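Local coordinates for flagellar basal body rod modification protein (Helicobacter pylori 26695, PDB 4ZZF) that is probably required for flagellar hook formation, perhaps as a scaffold, and is represented here by a truncated form containing its Ig-like domain, at residues A[8-13]-A[123-128]; A[25-30]-A[42-47]; A[68-73]-A[127-132]. All blocks are in the same frame, centred on the assembly; numbering follows the deposited sequence.

How the interactions relate
Interaction 2 lies inside the Ig-like domain, interaction 1 in the small strand assembly made by the two ends of the chain, and interaction 3 bridges them. Centre-to-centre distances agree: about 9 Å from interaction 3 to interaction 2, about 11 Å to interaction 1, and about 17 Å between 1 and 2. Along the sequence, interaction 2 is nested within the loop closed by interaction 1 and is complete before interaction 3 opens. Strands 25-31 and 67-73 pair to tie interactions 2 and 3 together; interactions 1 and 3 share Met127 and Gly128, at the turn between the adjacent strands 122-127 and 130-133. Ile9 CD1 also touches Phe30 CE2 at 3.7 Å, so the two parts pack directly together.

Interaction 1 (A[8-13]-A[123-128]); sequences KIAETD and PMLRMG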
loop_
_atom_site.group_PDB
_atom_site.type_symbol
_atom_site.label_atom_id
_atom_site.label_comp_id
_atom_site.label_asym_id
_atom_site.label_seq_id
_atom_site.Cartn_x
_atom_site.Cartn_y
_atom_site.Cartn_z
ATOM N N LYS A 8 7.587 4.103 3.304
ATOM C CA LYS A 8 7.320 4.520 4.679
ATOM C C LYS A 8 8.602 5.068 5.276
ATOM O O LYS A 8 9.693 4.804 4.765
ATOM C CB LYS A 8 6.799 3.362 5.546
ATOM C CG LYS A 8 5.530 2.643 5.026
ATOM C CD LYS A 8 4.324 3.564 4.992
ATOM C CE LYS A 8 3.030 2.800 4.731
ATOM N NZ LYS A 8 3.066 2.012 3.468
ATOM N N ILE A 9 8.473 5.833 6.351
ATOM C CA ILE A 9 9.620 6.140 7.184
ATOM C C ILE A 9 9.729 5.019 8.182
ATOM O O ILE A 9 8.724 4.609 8.780
ATOM C CB ILE A 9 9.497 7.498 7.917
ATOM C CG1 ILE A 9 9.173 8.616 6.926
ATOM C CG2 ILE A 9 10.783 7.804 8.728
ATOM C CD1 ILE A 9 10.359 9.073 6.127
ATOM N N ALA A 10 10.941 4.492 8.331
ATOM C CA ALA A 10 11.209 3.455 9.325
ATOM C C ALA A 10 12.125 4.012 10.407
ATOM O O ALA A 10 13.065 4.749 10.106
ATOM C CB ALA A 10 11.835 2.234 8.674
ATOM N N GLU A 11 11.802 3.705 11.656
ATOM C CA GLU A 11 12.708 3.905 12.775
ATOM C C GLU A 11 13.310 2.523 13.084
ATOM O O GLU A 11 12.563 1.571 13.256
ATOM C CB GLU A 11 11.969 4.462 14.009
ATOM C CG GLU A 11 11.202 5.764 13.805
ATOM C CD GLU A 11 12.104 6.987 13.855
ATOM O OE1 GLU A 11 13.229 6.889 14.405
ATOM O OE2 GLU A 11 11.709 8.047 13.329
ATOM N N THR A 12 14.629 2.390 13.129
ATOM C CA THR A 12 15.218 1.096 13.492
ATOM C C THR A 12 15.992 1.177 14.808
ATOM O O THR A 12 16.269 2.270 15.299
ATOM C CB THR A 12 16.169 0.558 12.414
ATOM O OG1 THR A 12 17.428 1.223 12.515
ATOM C CG2 THR A 12 15.593 0.740 11.037
ATOM N N ASP A 13 16.348 0.026 15.379
ATOM C CA ASP A 13 17.117 0.026 16.625
ATOM C C ASP A 13 18.631 0.171 16.381
ATOM O O ASP A 13 19.426 -0.003 17.293
ATOM C CB ASP A 13 16.834 -1.243 17.458
ATOM C CG ASP A 13 17.167 -2.541 16.715
ATOM O OD1 ASP A 13 18.002 -2.530 15.793
ATOM O OD2 ASP A 13 16.591 -3.592 17.058
ATOM N N PRO A 123 14.263 -10.739 4.208
ATOM C CA PRO A 123 13.963 -9.359 3.819
ATOM C C PRO A 123 14.911 -8.345 4.469
ATOM O O PRO A 123 15.177 -8.409 5.672
ATOM C CB PRO A 123 12.515 -9.158 4.307
ATOM C CG PRO A 123 12.001 -10.525 4.647
ATOM C CD PRO A 123 13.209 -11.317 5.052
ATOM N N MET A 124 15.423 -7.436 3.643
ATOM C CA MET A 124 16.226 -6.300 4.081
ATOM C C MET A 124 15.586 -4.986 3.630
ATOM O O MET A 124 14.968 -4.916 2.570
ATOM C CB MET A 124 17.647 -6.388 3.515
ATOM C CG MET A 124 18.275 -7.757 3.637
ATOM S SD MET A 124 18.733 -8.124 5.335
ATOM C CE MET A 124 20.199 -7.108 5.473
ATOM N N LEU A 125 15.761 -3.939 4.426
ATOM C CA LEU A 125 15.313 -2.611 4.042
ATOM C C LEU A 125 16.470 -1.788 3.501
ATOM O O LEU A 125 17.507 -1.670 4.156
ATOM C CB LEU A 125 14.703 -1.891 5.234
ATOM C CG LEU A 125 13.571 -2.556 5.994
ATOM C CD1 LEU A 125 13.273 -1.727 7.252
ATOM C CD2 LEU A 125 12.350 -2.647 5.081
ATOM N N ARG A 126 16.304 -1.202 2.325
ATOM C CA ARG A 126 17.302 -0.257 1.860
ATOM C C ARG A 126 16.904 1.150 2.270
ATOM O O ARG A 126 15.848 1.645 1.881
ATOM C CB ARG A 126 17.499 -0.323 0.345
ATOM C CG ARG A 126 18.543 0.703 -0.138
ATOM C CD ARG A 126 18.456 0.988 -1.634
ATOM N NE ARG A 126 18.704 -0.206 -2.441
ATOM C CZ ARG A 126 19.913 -0.732 -2.649
ATOM N NH1 ARG A 126 20.994 -0.162 -2.100
ATOM N NH2 ARG A 126 20.044 -1.832 -3.399
ATOM N N MET A 127 17.771 1.776 3.060
ATOM C CA MET A 127 17.560 3.117 3.600
ATOM C C MET A 127 18.798 3.962 3.355
ATOM O O MET A 127 19.726 3.960 4.156
ATOM C CB MET A 127 17.248 3.047 5.097
ATOM C CG MET A 127 16.087 2.116 5.422
ATOM S SD MET A 127 15.830 1.796 7.175
ATOM C CE MET A 127 15.780 3.466 7.816
ATOM N N GLY A 128 18.810 4.683 2.244
ATOM C CA GLY A 128 20.000 5.397 1.836
ATOM C C GLY A 128 21.086 4.374 1.569
ATOM O O GLY A 128 20.831 3.351 0.940
#
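Met127 meets both Ala10 and Thr12, and Leu125 adds a second, more distant touch on Ala10. The contact is apolar: no hydrogen bond links residues 8-13 with 123-128, and the four touching residues are all buried. Ala10 presents its methyl group to both partners, with CB 4.2 Å from Met127 CE and 4.4 Å from Leu125 CD1. The end of Met127 also lies against the backbone, since its CE is 3.8 Å from Ala10 O, a van der Waals contact.

The approach of Thr12 is different, because its methyl branch and the thioether reach toward each other tip to tip, with CG2 4.0 Å from Met127 SD. Met127 gets there by an extended chi2 that carries SD across the gap, followed by a bend at chi3 (52°) that turns CE aside onto Ala10. One side chain thereby serves two neighbours through two different atoms.

Polar interactions frame this patch. In Thr12, chi1 of 79° sets OG1 between the backbone N and carbonyl carbon and leaves CG2 for the sulfur; OG1 itself is hydrogen-bonded to Gly109 O and to Val14 N, which satisfies a buried hydroxyl and fixes the rotation of the side chain.

The strand geometry explains why no backbone pairing occurs and why side chains span the gap. Strands 9-12 and 123-127 cross at 111° and come no closer than 9.5 Å between axes, a packing of separate sheets. Strand 9-12 pairs with 137-141, whose Phe140 touches Ala10, whereas 122-127 is the middle strand of a three-stranded antiparallel sheet, flanked by 115-119, where Val116 touches Leu125, and by 130-133, where Leu132 touches Thr12.

Interaction 2 (A[25-30]-A[42-47]); sequences LSFSLF and PAIQIL
Ile44 buries the largest area of this contact and meets Phe27 and Leu29 with one branch of its side chain. Its CG1 lies 3.7 Å from Leu29 CD1, and the terminal CD1 is 3.9 Å from that same methyl. The two aliphatic chains pass at a slant, so CD1 of Leu29 rests against the flank of the CG1-CD1 arm.

Phe27 and Ile44 approach from opposite directions. The Phe27 ring offers an edge: Ile44 CD1 sits near the ring plane, 4.0 Å from CZ. A chi1 of 70° places the ring between the backbone N and carbonyl carbon, and Leu29 CG, two residues along, borders the ring in its plane.

This is core packing between the two sheets of the Ig-like beta sandwich. Strand 25-31, paired with 67-73, faces strand 43-47, which is paired with 53-58 and 86-94; the CA atoms of Leu29 and Ile44 are 9.2 Å apart, too far for backbone pairing. Further packing comes from both sheets. Phe71 on 67-73 meets the Phe27 ring with the planes about 25° apart, while Ile90 on 86-94 touches both Phe27 and Ile44, and Ala92 touches Leu29.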
loop_
_atom_site.group_PDB
_atom_site.type_symbol
_atom_site.label_atom_id
_atom_site.label_comp_id
_atom_site.label_asym_id
_atom_site.label_seq_id
_atom_site.Cartn_x
_atom_site.Cartn_y
_atom_site.Cartn_z
ATOM N N LEU A 25 34.957 7.475 8.824
ATOM C CA LEU A 25 33.660 6.839 8.886
ATOM C C LEU A 25 32.686 7.542 7.955
ATOM O O LEU A 25 32.380 8.712 8.141
ATOM C CB LEU A 25 33.132 6.850 10.311
ATOM C CG LEU A 25 31.750 6.223 10.417
ATOM C CD1 LEU A 25 31.826 4.728 10.102
ATOM C CD2 LEU A 25 31.205 6.478 11.797
ATOM N N SER A 26 32.224 6.831 6.938
ATOM C CA SER A 26 31.138 7.326 6.111
ATOM C C SER A 26 29.842 6.980 6.808
ATOM O O SER A 26 29.714 5.884 7.362
ATOM C CB SER A 26 31.170 6.710 4.710
ATOM O OG SER A 26 32.240 7.247 3.957
ATOM N N PHE A 27 28.894 7.910 6.804
ATOM C CA PHE A 27 27.569 7.639 7.356
ATOM C C PHE A 27 26.525 8.536 6.695
ATOM O O PHE A 27 26.846 9.550 6.073
ATOM C CB PHE A 27 27.557 7.830 8.880
ATOM C CG PHE A 27 27.682 9.265 9.311
ATOM C CD1 PHE A 27 28.928 9.838 9.504
ATOM C CD2 PHE A 27 26.553 10.048 9.513
ATOM C CE1 PHE A 27 29.042 11.162 9.894
ATOM C CE2 PHE A 27 26.666 11.368 9.904
ATOM C CZ PHE A 27 27.900 11.927 10.093
ATOM N N SER A 28 25.267 8.156 6.848
ATOM C CA SER A 28 24.168 8.838 6.190
ATOM C C SER A 28 23.071 9.242 7.199
ATOM O O SER A 28 22.789 8.520 8.168
ATOM C CB SER A 28 23.622 7.935 5.080
ATOM O OG SER A 28 22.247 8.145 4.855
ATOM N N LEU A 29 22.503 10.429 6.990
ATOM C CA LEU A 29 21.408 10.938 7.807
ATOM C C LEU A 29 20.231 11.322 6.924
ATOM O O LEU A 29 20.411 11.885 5.837
ATOM C CB LEU A 29 21.847 12.154 8.625
ATOM C CG LEU A 29 22.814 11.872 9.764
ATOM C CD1 LEU A 29 23.194 13.183 10.459
ATOM C CD2 LEU A 29 22.174 10.929 10.730
ATOM N N PHE A 30 19.021 11.046 7.392
ATOM C CA PHE A 30 17.846 11.378 6.605
ATOM C C PHE A 30 17.177 12.641 7.131
ATOM O O PHE A 30 16.796 12.698 8.308
ATOM C CB PHE A 30 16.862 10.210 6.605
ATOM C CG PHE A 30 15.614 10.463 5.812
ATOM C CD1 PHE A 30 15.576 10.197 4.457
ATOM C CD2 PHE A 30 14.468 10.968 6.430
ATOM C CE1 PHE A 30 14.413 10.426 3.729
ATOM C CE2 PHE A 30 13.316 11.198 5.708
ATOM C CZ PHE A 30 13.289 10.922 4.353
ATOM N N PRO A 42 21.963 24.537 12.745
ATOM C CA PRO A 42 21.839 23.089 12.534
ATOM C C PRO A 42 23.185 22.388 12.624
ATOM O O PRO A 42 24.191 22.897 12.139
ATOM C CB PRO A 42 21.275 22.985 11.118
ATOM C CG PRO A 42 21.870 24.177 10.414
ATOM C CD PRO A 42 21.877 25.279 11.474
ATOM N N ALA A 43 23.205 21.212 13.227
ATOM C CA ALA A 43 24.455 20.514 13.403
ATOM C C ALA A 43 24.233 19.031 13.654
ATOM O O ALA A 43 23.180 18.626 14.143
ATOM C CB ALA A 43 25.235 21.137 14.559
ATOM N N ILE A 44 25.243 18.240 13.315
ATOM C CA ILE A 44 25.356 16.835 13.723
ATOM C C ILE A 44 26.094 16.689 15.055
ATOM O O ILE A 44 27.134 17.324 15.264
ATOM C CB ILE A 44 26.125 16.023 12.668
ATOM C CG1 ILE A 44 25.390 16.043 11.332
ATOM C CG2 ILE A 44 26.388 14.604 13.154
ATOM C CD1 ILE A 44 26.246 15.560 10.166
ATOM N N GLN A 45 25.579 15.859 15.955
ATOM C CA GLN A 45 26.325 15.523 17.166
ATOM C C GLN A 45 26.765 14.053 17.136
ATOM O O GLN A 45 25.972 13.165 16.808
ATOM C CB GLN A 45 25.498 15.785 18.434
ATOM C CG GLN A 45 24.999 17.218 18.617
ATOM C CD GLN A 45 23.803 17.560 17.705
ATOM O OE1 GLN A 45 22.856 16.768 17.567
ATOM N NE2 GLN A 45 23.850 18.739 17.078
ATOM N N ILE A 46 28.025 13.805 17.490
ATOM C CA ILE A 46 28.538 12.447 17.630
ATOM C C ILE A 46 28.865 12.140 19.089
ATOM O O ILE A 46 29.690 12.808 19.706
ATOM C CB ILE A 46 29.765 12.244 16.764
ATOM C CG1 ILE A 46 29.465 12.729 15.339
ATOM C CG2 ILE A 46 30.188 10.777 16.786
ATOM C CD1 ILE A 46 30.621 12.599 14.365
ATOM N N LEU A 47 28.207 11.124 19.636
ATOM C CA LEU A 47 28.326 10.791 21.049
ATOM C C LEU A 47 28.980 9.419 21.203
ATOM O O LEU A 47 28.830 8.564 20.318
ATOM C CB LEU A 47 26.950 10.784 21.723
ATOM C CG LEU A 47 26.174 12.088 22.014
ATOM C CD1 LEU A 47 26.118 13.006 20.833
ATOM C CD2 LEU A 47 24.755 11.760 22.454
#

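Interaction 3 (A[68-73]-A[127-132]); sequences YINFEW and MGEMVL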
loop_
_atom_site.group_PDB
_atom_site.type_symbol
_atom_site.label_atom_id
_atom_site.label_comp_id
_atom_site.label_asym_id
_atom_site.label_seq_id
_atom_site.Cartn_x
_atom_site.Cartn_y
_atom_site.Cartn_z
ATOM N N TYR A 68 18.311 11.761 2.157
ATOM C CA TYR A 68 19.551 11.170 2.644
ATOM C C TYR A 68 20.753 11.995 2.205
ATOM O O TYR A 68 20.924 12.274 1.025
ATOM C CB TYR A 68 19.703 9.733 2.143
ATOM C CG TYR A 68 18.772 8.737 2.816
ATOM C CD1 TYR A 68 19.002 8.308 4.119
ATOM C CD2 TYR A 68 17.683 8.212 2.140
ATOM C CE1 TYR A 68 18.164 7.394 4.731
ATOM C CE2 TYR A 68 16.846 7.301 2.734
ATOM C CZ TYR A 68 17.082 6.897 4.026
ATOM O OH TYR A 68 16.227 6.004 4.606
ATOM N N ILE A 69 21.587 12.377 3.161
ATOM C CA ILE A 69 22.827 13.081 2.856
ATOM C C ILE A 69 24.000 12.281 3.431
ATOM O O ILE A 69 23.919 11.789 4.559
ATOM C CB ILE A 69 22.814 14.519 3.423
ATOM C CG1 ILE A 69 21.593 15.280 2.904
ATOM C CG2 ILE A 69 24.086 15.284 3.038
ATOM C CD1 ILE A 69 21.401 16.650 3.549
ATOM N N ASN A 70 25.079 12.133 2.664
ATOM C CA ASN A 70 26.239 11.375 3.143
ATOM C C ASN A 70 27.292 12.271 3.769
ATOM O O ASN A 70 27.602 13.340 3.263
ATOM C CB ASN A 70 26.865 10.563 2.016
ATOM C CG ASN A 70 25.862 9.673 1.337
ATOM O OD1 ASN A 70 25.267 8.798 1.965
ATOM N ND2 ASN A 70 25.650 9.897 0.054
ATOM N N PHE A 71 27.824 11.824 4.893
ATOM C CA PHE A 71 28.812 12.590 5.623
ATOM C C PHE A 71 30.029 11.728 5.904
ATOM O O PHE A 71 29.981 10.506 5.746
ATOM C CB PHE A 71 28.237 13.110 6.937
ATOM C CG PHE A 71 27.008 13.974 6.774
ATOM C CD1 PHE A 71 27.127 15.341 6.590
ATOM C CD2 PHE A 71 25.739 13.412 6.828
ATOM C CE1 PHE A 71 26.001 16.135 6.464
ATOM C CE2 PHE A 71 24.608 14.195 6.697
ATOM C CZ PHE A 71 24.738 15.559 6.512
ATOM N N GLU A 72 31.120 12.371 6.312
ATOM C CA GLU A 72 32.297 11.646 6.761
ATOM C C GLU A 72 32.760 12.237 8.075
ATOM O O GLU A 72 32.609 13.434 8.322
ATOM C CB GLU A 72 33.416 11.693 5.715
ATOM C CG GLU A 72 33.136 10.833 4.480
ATOM C CD GLU A 72 34.218 10.916 3.402
ATOM O OE1 GLU A 72 35.019 11.879 3.407
ATOM O OE2 GLU A 72 34.258 10.001 2.544
ATOM N N TRP A 73 33.294 11.378 8.927
ATOM C CA TRP A 73 33.891 11.791 10.180
ATOM C C TRP A 73 35.291 11.189 10.270
ATOM O O TRP A 73 35.445 9.979 10.073
ATOM C CB TRP A 73 33.033 11.330 11.340
ATOM C CG TRP A 73 33.628 11.570 12.680
ATOM C CD1 TRP A 73 34.297 12.676 13.093
ATOM C CD2 TRP A 73 33.608 10.663 13.785
ATOM N NE1 TRP A 73 34.684 12.523 14.403
ATOM C CE2 TRP A 73 34.272 11.303 14.849
ATOM C CE3 TRP A 73 33.090 9.388 13.986
ATOM C CZ2 TRP A 73 34.438 10.692 16.088
ATOM C CZ3 TRP A 73 33.244 8.794 15.219
ATOM C CH2 TRP A 73 33.916 9.446 16.254
ATOM N N MET A 127 17.771 1.776 3.060
ATOM C CA MET A 127 17.560 3.117 3.600
ATOM C C MET A 127 18.798 3.962 3.355
ATOM O O MET A 127 19.726 3.960 4.156
ATOM C CB MET A 127 17.248 3.047 5.097
ATOM C CG MET A 127 16.087 2.116 5.422
ATOM S SD MET A 127 15.830 1.796 7.175
ATOM C CE MET A 127 15.780 3.466 7.816
ATOM N N GLY A 128 18.810 4.683 2.244
ATOM C CA GLY A 128 20.000 5.397 1.836
ATOM C C GLY A 128 21.086 4.374 1.569
ATOM O O GLY A 128 20.831 3.351 0.940
ATOM N N GLU A 129 22.287 4.633 2.068
ATOM C CA GLU A 129 23.391 3.686 1.919
ATOM C C GLU A 129 23.297 2.478 2.858
ATOM O O GLU A 129 24.029 1.511 2.681
ATOM C CB GLU A 129 24.723 4.402 2.145
ATOM C CG GLU A 129 25.103 5.361 1.023
ATOM C CD GLU A 129 25.354 4.636 -0.287
ATOM O OE1 GLU A 129 25.842 3.489 -0.239
ATOM O OE2 GLU A 129 25.059 5.211 -1.361
ATOM N N MET A 130 22.410 2.522 3.852
ATOM C CA MET A 130 22.322 1.418 4.803
ATOM C C MET A 130 21.378 0.324 4.313
ATOM O O MET A 130 20.367 0.584 3.655
ATOM C CB MET A 130 21.874 1.911 6.183
ATOM C CG MET A 130 22.773 2.986 6.778
ATOM S SD MET A 130 22.271 3.494 8.444
ATOM C CE MET A 130 22.304 1.917 9.286
ATOM N N VAL A 131 21.727 -0.911 4.631
ATOM C CA VAL A 131 20.861 -2.032 4.352
ATOM C C VAL A 131 20.663 -2.778 5.653
ATOM O O VAL A 131 21.619 -3.280 6.242
ATOM C CB VAL A 131 21.437 -2.940 3.272
ATOM C CG1 VAL A 131 20.537 -4.160 3.068
ATOM C CG2 VAL A 131 21.567 -2.160 1.982
ATOM N N LEU A 132 19.419 -2.824 6.118
ATOM C CA LEU A 132 19.133 -3.313 7.460
ATOM C C LEU A 132 18.057 -4.388 7.458
ATOM O O LEU A 132 17.122 -4.333 6.664
ATOM C CB LEU A 132 18.710 -2.150 8.363
ATOM C CG LEU A 132 19.722 -1.023 8.576
ATOM C CD1 LEU A 132 19.059 0.127 9.304
ATOM C CD2 LEU A 132 20.933 -1.529 9.361
HETATM O O HOH W 1 22.661 7.575 2.094
#
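The Tyr68 ring lies flat against Gly128 in a type II' turn, the tight connection of the beta hairpin formed by strands 122-127 and 130-133. Through Tyr68, strand 67-73 of the Ig-like domain, paired with 25-31, packs on this turn. Reciprocal backbone hydrogen bonds close the hairpin: Met127 N to Met130 O is 2.9 Å and Met130 N to Met127 O is 3.1 Å.

A CH-pi contact carries the interaction. Gly128 CA stands 3.6 Å from the centroid of the Tyr68 ring and 7° off its normal, while Gly128 N is above the same face, displaced toward the rim. Tyr68 extends its ring across the turn with CG anti to the carbonyl carbon (chi1 -73°). The absence of a side chain on Gly128 permits the close approach, since the direction a CB would take leads straight at the ring.

Beyond the face, Tyr68 OH is 3.2 Å from Met127 CB. The hydroxyl is hydrogen-bonded to Glu112 O, and Gly128 N to Glu114 OE1, so polar bonds hold both the ring and the turn.

At the solvent-exposed side of the contact, Asn70 and Glu129 cross nearly at right angles, their amide and carboxylate planes 65° apart. Glu129 bends at chi2, and its CG, rather than the carboxylate, meets Asn70 OD1 at 3.6 Å. One water joins the same residues, donating to Asn70 OD1 at 2.9 Å and accepting from Glu129 N at 3.0 Å.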